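Diaminopimelate decarboxylase (Helicobacter pylori, PDB 2QGH) catalyses the pyridoxal-phosphate-dependent decarboxylation of meso-diaminopimelate to L-lysine, the last step of bacterial lysine biosynthesis. Local coordinates at residues R57-N68 against L274-V285; H326-S334 against L364-V375. One frame throughout, in Å; residues are numbered along the deposited sequence.

Interaction 1 of 2, residues R57-N68 against L274-V285; sequences RKSLICYALKAN and LTIICEPGRSIV. With PLP (pyridoxal-5'-phosphate), chain B; LYS (lysine), chain C.
Tyr63 lies against Pro280, Gly281, Ile284 and Val285 along one side of its ring. From CB, CG stands anti to the backbone N (chi1 172°), which carries the ring over the start of the short helix 282-285. The contacts start at CD1, 3.5 Å from Pro280 O and also touching Ile284 CB. CE1 meets Gly281 O at the ring edge. CZ packs on Val285 CG1, and at the tip OH sits 3.4 Å from the same CG1. That hydroxyl also donates a hydrogen bond to Asn68 O, 2.6 Å away, on a lone pair in the carbonyl plane. This holds the ring at its tip.

Strands 59-64 and 275-278 run parallel, 15° apart. Their ladder passes from Ile276 N with Lys58 O on to Cys62 N with Cys278 O at 2.7 Å. Ala64 N to Pro280 O continues it just past the end of strand 275-278. Ile61 CG2 presses on Pro280 CG at 3.5 Å.

The C-terminal ends hold the cofactor. Gly281 N donates to PLP O2P and Arg282 N to PLP O1P, each at 2.7 Å, at the N-terminus of the helix. Glu279 OE1 lies 2.9 Å from PLP N1 and is hydrogen-bonded to His203. Arg282 NH2 bonds to the carboxylate OXT of the bound lysine, and also to Ser208.

These are the first and last strands of the eight-stranded parallel (beta/alpha)8, or TIM, barrel, as in fold-type III PLP enzymes, and their pairing closes it. Strand 83-86 flanks 59-64, strand 239-241 flanks 275-278, and helix 71-79 packs on Tyr63 and Val285.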
loop_
_atom_site.group_PDB
_atom_site.type_symbol
_atom_site.label_atom_id
_atom_site.label_comp_id
_atom_site.label_asym_id
_atom_site.label_seq_id
_atom_site.Cartn_x
_atom_site.Cartn_y
_atom_site.Cartn_z
ATOM N N ARG A 57 32.860 17.313 -14.933
ATOM C CA ARG A 57 33.288 16.195 -14.100
ATOM C C ARG A 57 32.719 14.867 -14.580
ATOM O O ARG A 57 31.750 14.821 -15.340
ATOM C CB ARG A 57 32.848 16.397 -12.650
ATOM C CG ARG A 57 33.749 17.274 -11.819
ATOM C CD ARG A 57 34.013 16.625 -10.468
ATOM N NE ARG A 57 34.831 17.470 -9.605
ATOM C CZ ARG A 57 35.378 17.060 -8.466
ATOM N NH1 ARG A 57 35.197 15.811 -8.057
ATOM N NH2 ARG A 57 36.100 17.897 -7.736
ATOM N N LYS A 58 33.335 13.783 -14.125
ATOM C CA LYS A 58 32.866 12.453 -14.468
ATOM C C LYS A 58 31.736 12.165 -13.482
ATOM O O LYS A 58 31.883 12.349 -12.273
ATOM C CB LYS A 58 33.999 11.432 -14.315
ATOM C CG LYS A 58 33.651 10.014 -14.777
ATOM C CD LYS A 58 34.899 9.136 -14.843
ATOM C CE LYS A 58 34.547 7.677 -15.121
ATOM N NZ LYS A 58 33.767 7.486 -16.386
ATOM N N SER A 59 30.594 11.741 -13.999
ATOM C CA SER A 59 29.472 11.455 -13.127
ATOM C C SER A 59 28.613 10.321 -13.663
ATOM O O SER A 59 28.647 10.004 -14.860
ATOM C CB SER A 59 28.625 12.720 -12.925
ATOM O OG SER A 59 28.211 13.277 -14.159
ATOM N N LEU A 60 27.855 9.703 -12.760
ATOM C CA LEU A 60 26.972 8.601 -13.109
ATOM C C LEU A 60 25.606 8.844 -12.494
ATOM O O LEU A 60 25.492 9.028 -11.279
ATOM C CB LEU A 60 27.538 7.273 -12.591
ATOM C CG LEU A 60 26.697 6.021 -12.888
ATOM C CD1 LEU A 60 26.504 5.859 -14.407
ATOM C CD2 LEU A 60 27.384 4.804 -12.297
ATOM N N ILE A 61 24.574 8.853 -13.333
ATOM C CA ILE A 61 23.218 9.066 -12.849
ATOM C C ILE A 61 22.492 7.727 -12.720
ATOM O O ILE A 61 22.098 7.120 -13.709
ATOM C CB ILE A 61 22.437 9.994 -13.790
ATOM C CG1 ILE A 61 23.217 11.295 -13.977
ATOM C CG2 ILE A 61 21.060 10.301 -13.205
ATOM C CD1 ILE A 61 23.604 11.962 -12.655
ATOM N N CYS A 62 22.336 7.264 -11.486
ATOM C CA CYS A 62 21.677 5.994 -11.236
ATOM C C CYS A 62 20.228 6.181 -10.852
ATOM O O CYS A 62 19.911 6.468 -9.696
ATOM C CB CYS A 62 22.400 5.228 -10.133
ATOM S SG CYS A 62 24.067 4.724 -10.575
ATOM N N TYR A 63 19.349 6.011 -11.834
ATOM C CA TYR A 63 17.919 6.148 -11.618
ATOM C C TYR A 63 17.419 5.214 -10.504
ATOM O O TYR A 63 17.635 4.006 -10.542
ATOM C CB TYR A 63 17.182 5.858 -12.926
ATOM C CG TYR A 63 15.692 5.787 -12.762
ATOM C CD1 TYR A 63 14.970 6.897 -12.321
ATOM C CD2 TYR A 63 15.005 4.601 -12.993
ATOM C CE1 TYR A 63 13.610 6.826 -12.110
ATOM C CE2 TYR A 63 13.640 4.516 -12.782
ATOM C CZ TYR A 63 12.949 5.632 -12.338
ATOM O OH TYR A 63 11.601 5.555 -12.103
ATOM N N ALA A 64 16.767 5.785 -9.498
ATOM C CA ALA A 64 16.246 4.992 -8.391
ATOM C C ALA A 64 14.948 4.311 -8.835
ATOM O O ALA A 64 13.894 4.949 -8.903
ATOM C CB ALA A 64 15.999 5.889 -7.187
ATOM N N LEU A 65 15.041 3.017 -9.140
ATOM C CA LEU A 65 13.897 2.231 -9.613
ATOM C C LEU A 65 12.660 2.281 -8.725
ATOM O O LEU A 65 11.535 2.273 -9.221
ATOM C CB LEU A 65 14.315 0.773 -9.851
ATOM C CG LEU A 65 14.974 0.464 -11.207
ATOM C CD1 LEU A 65 16.201 1.339 -11.404
ATOM C CD2 LEU A 65 15.351 -1.016 -11.282
ATOM N N LYS A 66 12.870 2.331 -7.418
ATOM C CA LYS A 66 11.763 2.410 -6.476
ATOM C C LYS A 66 10.739 3.458 -6.917
ATOM O O LYS A 66 9.551 3.314 -6.649
ATOM C CB LYS A 66 12.295 2.759 -5.090
ATOM C CG LYS A 66 13.092 4.057 -5.052
ATOM C CD LYS A 66 13.713 4.282 -3.692
ATOM C CE LYS A 66 14.721 3.184 -3.370
ATOM N NZ LYS A 66 15.851 3.170 -4.341
ATOM N N ALA A 67 11.187 4.514 -7.594
ATOM C CA ALA A 67 10.260 5.553 -8.054
ATOM C C ALA A 67 9.266 4.961 -9.049
ATOM O O ALA A 67 8.052 5.135 -8.915
ATOM C CB ALA A 67 11.023 6.703 -8.700
ATOM N N ASN A 68 9.798 4.260 -10.048
ATOM C CA ASN A 68 8.994 3.614 -11.076
ATOM C C ASN A 68 9.910 2.646 -11.813
ATOM O O ASN A 68 10.883 3.062 -12.435
ATOM C CB ASN A 68 8.429 4.642 -12.060
ATOM C CG ASN A 68 7.270 4.088 -12.866
ATOM O OD1 ASN A 68 7.335 2.970 -13.362
ATOM N ND2 ASN A 68 6.207 4.867 -12.998
ATOM N N LEU A 274 36.907 12.696 -7.628
ATOM C CA LEU A 274 36.067 11.505 -7.581
ATOM C C LEU A 274 34.917 11.605 -8.562
ATOM O O LEU A 274 34.496 12.703 -8.923
ATOM C CB LEU A 274 35.494 11.328 -6.178
ATOM C CG LEU A 274 36.501 11.055 -5.069
ATOM C CD1 LEU A 274 35.816 11.083 -3.715
ATOM C CD2 LEU A 274 37.141 9.711 -5.315
ATOM N N THR A 275 34.413 10.454 -8.995
ATOM C CA THR A 275 33.288 10.425 -9.917
ATOM C C THR A 275 32.037 10.637 -9.076
ATOM O O THR A 275 31.762 9.871 -8.149
ATOM C CB THR A 275 33.180 9.070 -10.647
ATOM O OG1 THR A 275 34.336 8.877 -11.472
ATOM C CG2 THR A 275 31.914 9.032 -11.519
ATOM N N ILE A 276 31.282 11.681 -9.384
ATOM C CA ILE A 276 30.085 11.946 -8.619
ATOM C C ILE A 276 28.936 11.076 -9.119
ATOM O O ILE A 276 28.773 10.862 -10.320
ATOM C CB ILE A 276 29.743 13.481 -8.646
ATOM C CG1 ILE A 276 28.315 13.737 -8.153
ATOM C CG2 ILE A 276 29.976 14.049 -10.034
ATOM C CD1 ILE A 276 27.248 13.471 -9.181
ATOM N N ILE A 277 28.171 10.534 -8.176
ATOM C CA ILE A 277 27.026 9.694 -8.497
ATOM C C ILE A 277 25.769 10.291 -7.883
ATOM O O ILE A 277 25.761 10.704 -6.715
ATOM C CB ILE A 277 27.166 8.253 -7.932
ATOM C CG1 ILE A 277 28.322 7.507 -8.605
ATOM C CG2 ILE A 277 25.867 7.490 -8.156
ATOM C CD1 ILE A 277 28.464 6.058 -8.128
ATOM N N CYS A 278 24.708 10.334 -8.678
ATOM C CA CYS A 278 23.429 10.840 -8.206
ATOM C C CYS A 278 22.420 9.714 -8.395
ATOM O O CYS A 278 22.463 8.983 -9.388
ATOM C CB CYS A 278 22.991 12.066 -9.010
ATOM S SG CYS A 278 24.086 13.507 -8.897
ATOM N N GLU A 279 21.515 9.579 -7.437
ATOM C CA GLU A 279 20.495 8.548 -7.498
ATOM C C GLU A 279 19.085 9.163 -7.559
ATOM O O GLU A 279 18.224 8.859 -6.733
ATOM C CB GLU A 279 20.638 7.638 -6.280
ATOM C CG GLU A 279 22.062 7.126 -6.089
ATOM C CD GLU A 279 22.217 6.265 -4.856
ATOM O OE1 GLU A 279 21.527 6.532 -3.852
ATOM O OE2 GLU A 279 23.044 5.332 -4.878
ATOM N N PRO A 280 18.833 10.034 -8.555
ATOM C CA PRO A 280 17.520 10.668 -8.688
ATOM C C PRO A 280 16.412 9.672 -9.031
ATOM O O PRO A 280 16.600 8.763 -9.845
ATOM C CB PRO A 280 17.747 11.676 -9.805
ATOM C CG PRO A 280 18.677 10.938 -10.705
ATOM C CD PRO A 280 19.683 10.358 -9.715
ATOM N N GLY A 281 15.259 9.849 -8.400
ATOM C CA GLY A 281 14.128 8.978 -8.657
ATOM C C GLY A 281 12.903 9.794 -9.035
ATOM O O GLY A 281 12.513 9.847 -10.203
ATOM N N ARG A 282 12.311 10.438 -8.037
ATOM C CA ARG A 282 11.122 11.264 -8.207
ATOM C C ARG A 282 11.284 12.309 -9.310
ATOM O O ARG A 282 10.478 12.369 -10.244
ATOM C CB ARG A 282 10.799 11.966 -6.886
ATOM C CG ARG A 282 9.386 12.508 -6.778
ATOM C CD ARG A 282 9.276 13.464 -5.596
ATOM N NE ARG A 282 9.623 12.833 -4.328
ATOM C CZ ARG A 282 8.835 11.991 -3.666
ATOM N NH1 ARG A 282 7.633 11.674 -4.142
ATOM N NH2 ARG A 282 9.258 11.449 -2.533
ATOM N N SER A 283 12.322 13.135 -9.194
ATOM C CA SER A 283 12.587 14.194 -10.170
ATOM C C SER A 283 12.801 13.703 -11.606
ATOM O O SER A 283 12.877 14.501 -12.536
ATOM C CB SER A 283 13.790 15.035 -9.722
ATOM O OG SER A 283 14.919 14.229 -9.439
ATOM N N ILE A 284 12.899 12.391 -11.791
ATOM C CA ILE A 284 13.083 11.854 -13.131
ATOM C C ILE A 284 11.740 11.462 -13.749
ATOM O O ILE A 284 11.495 11.726 -14.925
ATOM C CB ILE A 284 13.975 10.584 -13.135
ATOM C CG1 ILE A 284 15.390 10.909 -12.641
ATOM C CG2 ILE A 284 14.011 9.979 -14.546
ATOM C CD1 ILE A 284 16.220 11.756 -13.594
ATOM N N VAL A 285 10.872 10.849 -12.948
ATOM C CA VAL A 285 9.596 10.363 -13.457
ATOM C C VAL A 285 8.300 10.987 -12.956
ATOM O O VAL A 285 7.267 10.852 -13.609
ATOM C CB VAL A 285 9.466 8.830 -13.232
ATOM C CG1 VAL A 285 10.511 8.094 -14.026
ATOM C CG2 VAL A 285 9.610 8.507 -11.749
HETATM N N1 PLP B . 18.724 6.701 -3.326
HETATM C C2 PLP B . 18.395 6.085 -2.100
HETATM C C2A PLP B . 19.403 5.299 -1.358
HETATM C C3 PLP B . 17.035 6.224 -1.610
HETATM O O3 PLP B . 16.651 5.628 -0.424
HETATM C C4 PLP B . 16.093 6.958 -2.329
HETATM C C4A PLP B . 14.830 7.250 -1.598
HETATM C C5 PLP B . 16.426 7.555 -3.553
HETATM C C6 PLP B . 17.782 7.447 -4.048
HETATM C C5A PLP B . 15.488 8.138 -4.520
HETATM O O4P PLP B . 15.169 9.449 -4.113
HETATM P P PLP B . 14.229 10.280 -4.867
HETATM O O1P PLP B . 13.015 9.608 -5.579
HETATM O O2P PLP B . 15.164 10.998 -5.938
HETATM O O3P PLP B . 13.634 11.299 -3.821
HETATM N N LYS C . 7.637 6.409 -1.244
HETATM C CA LYS C . 7.966 7.819 -0.866
HETATM C C LYS C . 6.995 8.791 -1.536
HETATM O O LYS C . 5.975 8.304 -2.065
HETATM C CB LYS C . 9.416 8.143 -1.269
HETATM C CG LYS C . 10.448 7.332 -0.500
HETATM C CD LYS C . 11.825 7.381 -1.137
HETATM C CE LYS C . 12.811 6.565 -0.304
HETATM N NZ LYS C . 14.169 6.395 -0.923
HETATM O OXT LYS C . 7.255 10.014 -1.526
#

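Interaction 2 of 2, residues H326-S334 against L364-V375; sequences HAIRVITPS and LEPGDKIAIEKV
Ile331 CD1 presses on Ala371 CB at 3.5 Å, a tight carbon contact just past the end of strand 328-330, against strand 369-372. CG1 of Ile331 is anti to the carbonyl carbon (chi1 -59°), laying the chain along the neighbouring strand. Arg329 and Ala371 form the hydrogen-bonded antiparallel pair, with two nearly straight bonds; Arg329 N to Ala371 O is 2.9 Å. On the opposite face from these two, Ile328 CG2 meets Ile370 CD1 at 3.6 Å.

At one end buried His326 donates from ND1 to Glu373 O at 2.9 Å, with the oxygen in the ring plane. With NE2 bonded to Arg318, both ring nitrogens are engaged, fixing its rotation.

The outer side is looser. Glu373 OE2 lies over one face of the Arg329 guanidinium, a long salt bridge (3.7 Å to Arg329 NE) by charge alone: no N-H points at the oxygen. Arg329 NE is buried without a partner; NH2 pairs with Glu290. At the other end Thr332 OG1 accepts from Lys369 N at 3.1 Å. The type II turn from Glu365 to Asp368 is exposed at Glu365 and Pro366; buried Asp368 ties it through OD2, accepting from Glu365 N.

Strand 369-372 lies between 328-330 and 289-299 in the mixed sheet, consistent with the beta domain beside the barrel in fold-type III decarboxylases. Strand 354-361 packs on Ile328 and Ile372, while helix 24-30 touches Arg329 and Ile331.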
loop_
_atom_site.group_PDB
_atom_site.type_symbol
_atom_site.label_atom_id
_atom_site.label_comp_id
_atom_site.label_asym_id
_atom_site.label_seq_id
_atom_site.Cartn_x
_atom_site.Cartn_y
_atom_site.Cartn_z
ATOM N N HIS A 326 -1.573 16.064 -4.736
ATOM C CA HIS A 326 -1.216 16.151 -6.144
ATOM C C HIS A 326 -2.332 16.928 -6.841
ATOM O O HIS A 326 -3.504 16.788 -6.498
ATOM C CB HIS A 326 -1.082 14.754 -6.754
ATOM C CG HIS A 326 0.105 13.988 -6.254
ATOM N ND1 HIS A 326 1.080 13.497 -7.094
ATOM C CD2 HIS A 326 0.467 13.620 -5.002
ATOM C CE1 HIS A 326 1.992 12.856 -6.384
ATOM N NE2 HIS A 326 1.643 12.917 -5.111
ATOM N N ALA A 327 -1.974 17.757 -7.813
ATOM C CA ALA A 327 -2.976 18.546 -8.512
ATOM C C ALA A 327 -3.950 17.670 -9.298
ATOM O O ALA A 327 -3.602 16.577 -9.753
ATOM C CB ALA A 327 -2.301 19.546 -9.441
ATOM N N ILE A 328 -5.179 18.161 -9.432
ATOM C CA ILE A 328 -6.231 17.468 -10.168
ATOM C C ILE A 328 -6.693 18.388 -11.299
ATOM O O ILE A 328 -7.134 19.512 -11.065
ATOM C CB ILE A 328 -7.433 17.123 -9.247
ATOM C CG1 ILE A 328 -7.014 16.052 -8.236
ATOM C CG2 ILE A 328 -8.622 16.652 -10.082
ATOM C CD1 ILE A 328 -8.070 15.712 -7.212
ATOM N N ARG A 329 -6.576 17.903 -12.526
ATOM C CA ARG A 329 -6.955 18.678 -13.695
ATOM C C ARG A 329 -8.075 17.992 -14.479
ATOM O O ARG A 329 -8.021 16.787 -14.730
ATOM C CB ARG A 329 -5.724 18.859 -14.591
ATOM C CG ARG A 329 -5.974 19.596 -15.888
ATOM C CD ARG A 329 -4.816 19.378 -16.831
ATOM N NE ARG A 329 -4.548 17.954 -16.972
ATOM C CZ ARG A 329 -3.577 17.440 -17.716
ATOM N NH1 ARG A 329 -2.766 18.240 -18.398
ATOM N NH2 ARG A 329 -3.418 16.127 -17.783
ATOM N N VAL A 330 -9.095 18.758 -14.857
ATOM C CA VAL A 330 -10.199 18.201 -15.626
ATOM C C VAL A 330 -9.761 18.084 -17.081
ATOM O O VAL A 330 -9.251 19.039 -17.665
ATOM C CB VAL A 330 -11.448 19.087 -15.547
ATOM C CG1 VAL A 330 -12.557 18.490 -16.406
ATOM C CG2 VAL A 330 -11.901 19.214 -14.099
ATOM N N ILE A 331 -9.956 16.904 -17.659
ATOM C CA ILE A 331 -9.572 16.650 -19.039
ATOM C C ILE A 331 -10.733 16.892 -20.001
ATOM O O ILE A 331 -10.527 17.223 -21.173
ATOM C CB ILE A 331 -9.084 15.199 -19.201
ATOM C CG1 ILE A 331 -7.881 14.959 -18.284
ATOM C CG2 ILE A 331 -8.740 14.920 -20.660
ATOM C CD1 ILE A 331 -7.333 13.553 -18.341
ATOM N N THR A 332 -11.951 16.729 -19.495
ATOM C CA THR A 332 -13.153 16.919 -20.297
ATOM C C THR A 332 -13.613 18.377 -20.294
ATOM O O THR A 332 -13.946 18.938 -19.244
ATOM C CB THR A 332 -14.299 16.013 -19.781
ATOM O OG1 THR A 332 -13.982 14.643 -20.056
ATOM C CG2 THR A 332 -15.619 16.368 -20.455
ATOM N N PRO A 333 -13.636 19.011 -21.478
ATOM C CA PRO A 333 -14.064 20.410 -21.575
ATOM C C PRO A 333 -15.476 20.551 -21.037
ATOM O O PRO A 333 -16.440 20.241 -21.732
ATOM C CB PRO A 333 -13.983 20.695 -23.072
ATOM C CG PRO A 333 -14.278 19.348 -23.683
ATOM C CD PRO A 333 -13.448 18.426 -22.819
ATOM N N SER A 334 -15.592 21.011 -19.795
ATOM C CA SER A 334 -16.898 21.170 -19.164
ATOM C C SER A 334 -16.785 22.136 -17.987
ATOM O O SER A 334 -16.218 23.221 -18.113
ATOM C CB SER A 334 -17.413 19.800 -18.687
ATOM O OG SER A 334 -18.774 19.840 -18.279
ATOM N N LEU A 364 -19.201 18.203 -12.391
ATOM C CA LEU A 364 -18.896 17.179 -13.383
ATOM C C LEU A 364 -20.021 16.172 -13.385
ATOM O O LEU A 364 -20.818 16.115 -12.452
ATOM C CB LEU A 364 -17.586 16.464 -13.040
ATOM C CG LEU A 364 -16.290 17.274 -12.921
ATOM C CD1 LEU A 364 -15.235 16.443 -12.209
ATOM C CD2 LEU A 364 -15.804 17.694 -14.300
ATOM N N GLU A 365 -20.080 15.374 -14.440
ATOM C CA GLU A 365 -21.105 14.356 -14.555
ATOM C C GLU A 365 -20.487 12.999 -14.862
ATOM O O GLU A 365 -19.334 12.909 -15.291
ATOM C CB GLU A 365 -22.111 14.745 -15.640
ATOM C CG GLU A 365 -21.485 15.219 -16.939
ATOM C CD GLU A 365 -22.531 15.632 -17.953
ATOM O OE1 GLU A 365 -23.182 14.740 -18.546
ATOM O OE2 GLU A 365 -22.710 16.853 -18.146
ATOM N N PRO A 366 -21.248 11.921 -14.631
ATOM C CA PRO A 366 -20.774 10.560 -14.885
ATOM C C PRO A 366 -20.152 10.452 -16.265
ATOM O O PRO A 366 -20.787 10.766 -17.271
ATOM C CB PRO A 366 -22.045 9.731 -14.755
ATOM C CG PRO A 366 -22.810 10.474 -13.701
ATOM C CD PRO A 366 -22.642 11.909 -14.146
ATOM N N GLY A 367 -18.900 10.022 -16.309
ATOM C CA GLY A 367 -18.220 9.895 -17.579
ATOM C C GLY A 367 -17.128 10.925 -17.790
ATOM O O GLY A 367 -16.219 10.698 -18.584
ATOM N N ASP A 368 -17.203 12.058 -17.096
ATOM C CA ASP A 368 -16.175 13.081 -17.265
ATOM C C ASP A 368 -14.824 12.533 -16.815
ATOM O O ASP A 368 -14.740 11.760 -15.857
ATOM C CB ASP A 368 -16.509 14.352 -16.471
ATOM C CG ASP A 368 -17.606 15.181 -17.119
ATOM O OD1 ASP A 368 -17.662 15.235 -18.364
ATOM O OD2 ASP A 368 -18.404 15.793 -16.376
ATOM N N LYS A 369 -13.771 12.941 -17.510
ATOM C CA LYS A 369 -12.430 12.479 -17.196
ATOM C C LYS A 369 -11.560 13.546 -16.532
ATOM O O LYS A 369 -11.628 14.727 -16.874
ATOM C CB LYS A 369 -11.753 11.995 -18.476
ATOM C CG LYS A 369 -12.599 11.018 -19.279
ATOM C CD LYS A 369 -12.869 9.734 -18.505
ATOM C CE LYS A 369 -13.805 8.822 -19.275
ATOM N NZ LYS A 369 -13.242 8.403 -20.587
ATOM N N ILE A 370 -10.754 13.118 -15.565
ATOM C CA ILE A 370 -9.843 14.017 -14.875
ATOM C C ILE A 370 -8.494 13.315 -14.750
ATOM O O ILE A 370 -8.405 12.092 -14.853
ATOM C CB ILE A 370 -10.345 14.386 -13.453
ATOM C CG1 ILE A 370 -10.017 13.265 -12.467
ATOM C CG2 ILE A 370 -11.843 14.639 -13.481
ATOM C CD1 ILE A 370 -10.351 13.604 -11.045
ATOM N N ALA A 371 -7.443 14.092 -14.543
ATOM C CA ALA A 371 -6.113 13.526 -14.392
ATOM C C ALA A 371 -5.489 14.024 -13.101
ATOM O O ALA A 371 -5.536 15.212 -12.804
ATOM C CB ALA A 371 -5.239 13.906 -15.575
ATOM N N ILE A 372 -4.941 13.100 -12.318
ATOM C CA ILE A 372 -4.264 13.442 -11.075
ATOM C C ILE A 372 -2.828 13.583 -11.531
ATOM O O ILE A 372 -2.255 12.641 -12.074
ATOM C CB ILE A 372 -4.372 12.314 -10.039
ATOM C CG1 ILE A 372 -5.847 12.083 -9.685
ATOM C CG2 ILE A 372 -3.576 12.670 -8.798
ATOM C CD1 ILE A 372 -6.076 10.966 -8.674
ATOM N N GLU A 373 -2.255 14.760 -11.307
ATOM C CA GLU A 373 -0.900 15.075 -11.765
ATOM C C GLU A 373 0.325 14.609 -10.969
ATOM O O GLU A 373 0.250 14.318 -9.776
ATOM C CB GLU A 373 -0.808 16.591 -11.997
ATOM C CG GLU A 373 -1.426 17.052 -13.324
ATOM C CD GLU A 373 -1.597 18.567 -13.425
ATOM O OE1 GLU A 373 -0.704 19.312 -12.966
ATOM O OE2 GLU A 373 -2.622 19.012 -13.983
ATOM N N LYS A 374 1.457 14.551 -11.669
ATOM C CA LYS A 374 2.748 14.164 -11.097
ATOM C C LYS A 374 2.714 12.894 -10.256
ATOM O O LYS A 374 3.262 12.858 -9.148
ATOM C CB LYS A 374 3.309 15.313 -10.248
ATOM C CG LYS A 374 3.370 16.645 -10.963
ATOM C CD LYS A 374 4.024 17.702 -10.097
ATOM C CE LYS A 374 3.905 19.083 -10.734
ATOM N NZ LYS A 374 4.490 19.094 -12.092
ATOM N N VAL A 375 2.085 11.855 -10.798
ATOM C CA VAL A 375 1.958 10.569 -10.123
ATOM C C VAL A 375 2.874 9.514 -10.740
ATOM O O VAL A 375 2.659 8.314 -10.552
ATOM C CB VAL A 375 0.512 10.043 -10.196
ATOM C CG1 VAL A 375 -0.429 11.023 -9.546
ATOM C CG2 VAL A 375 0.122 9.809 -11.646
#

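The two contacts hold different elements of the chain. Interaction 1 is buried in the barrel and joins parallel strands followed by residues that bind PLP and the lysine. Interaction 2 joins antiparallel strands farther out, in the mixed sheet, and is partly buried. Both have backbone ladders. In interaction 1 several polar groups past the strand ends bind PLP or lysine; in interaction 2 side chains bond to backbone, and one long salt bridge lies at the partly exposed side. The centres are 31 Å apart, but the nearest atoms come within about 5 Å. Tyr250 connects the regions: its hydroxyl bonds to Arg282 and its ring meets His326. Arg318, bonded to His326, also hydrogen-bonds the bound lysine.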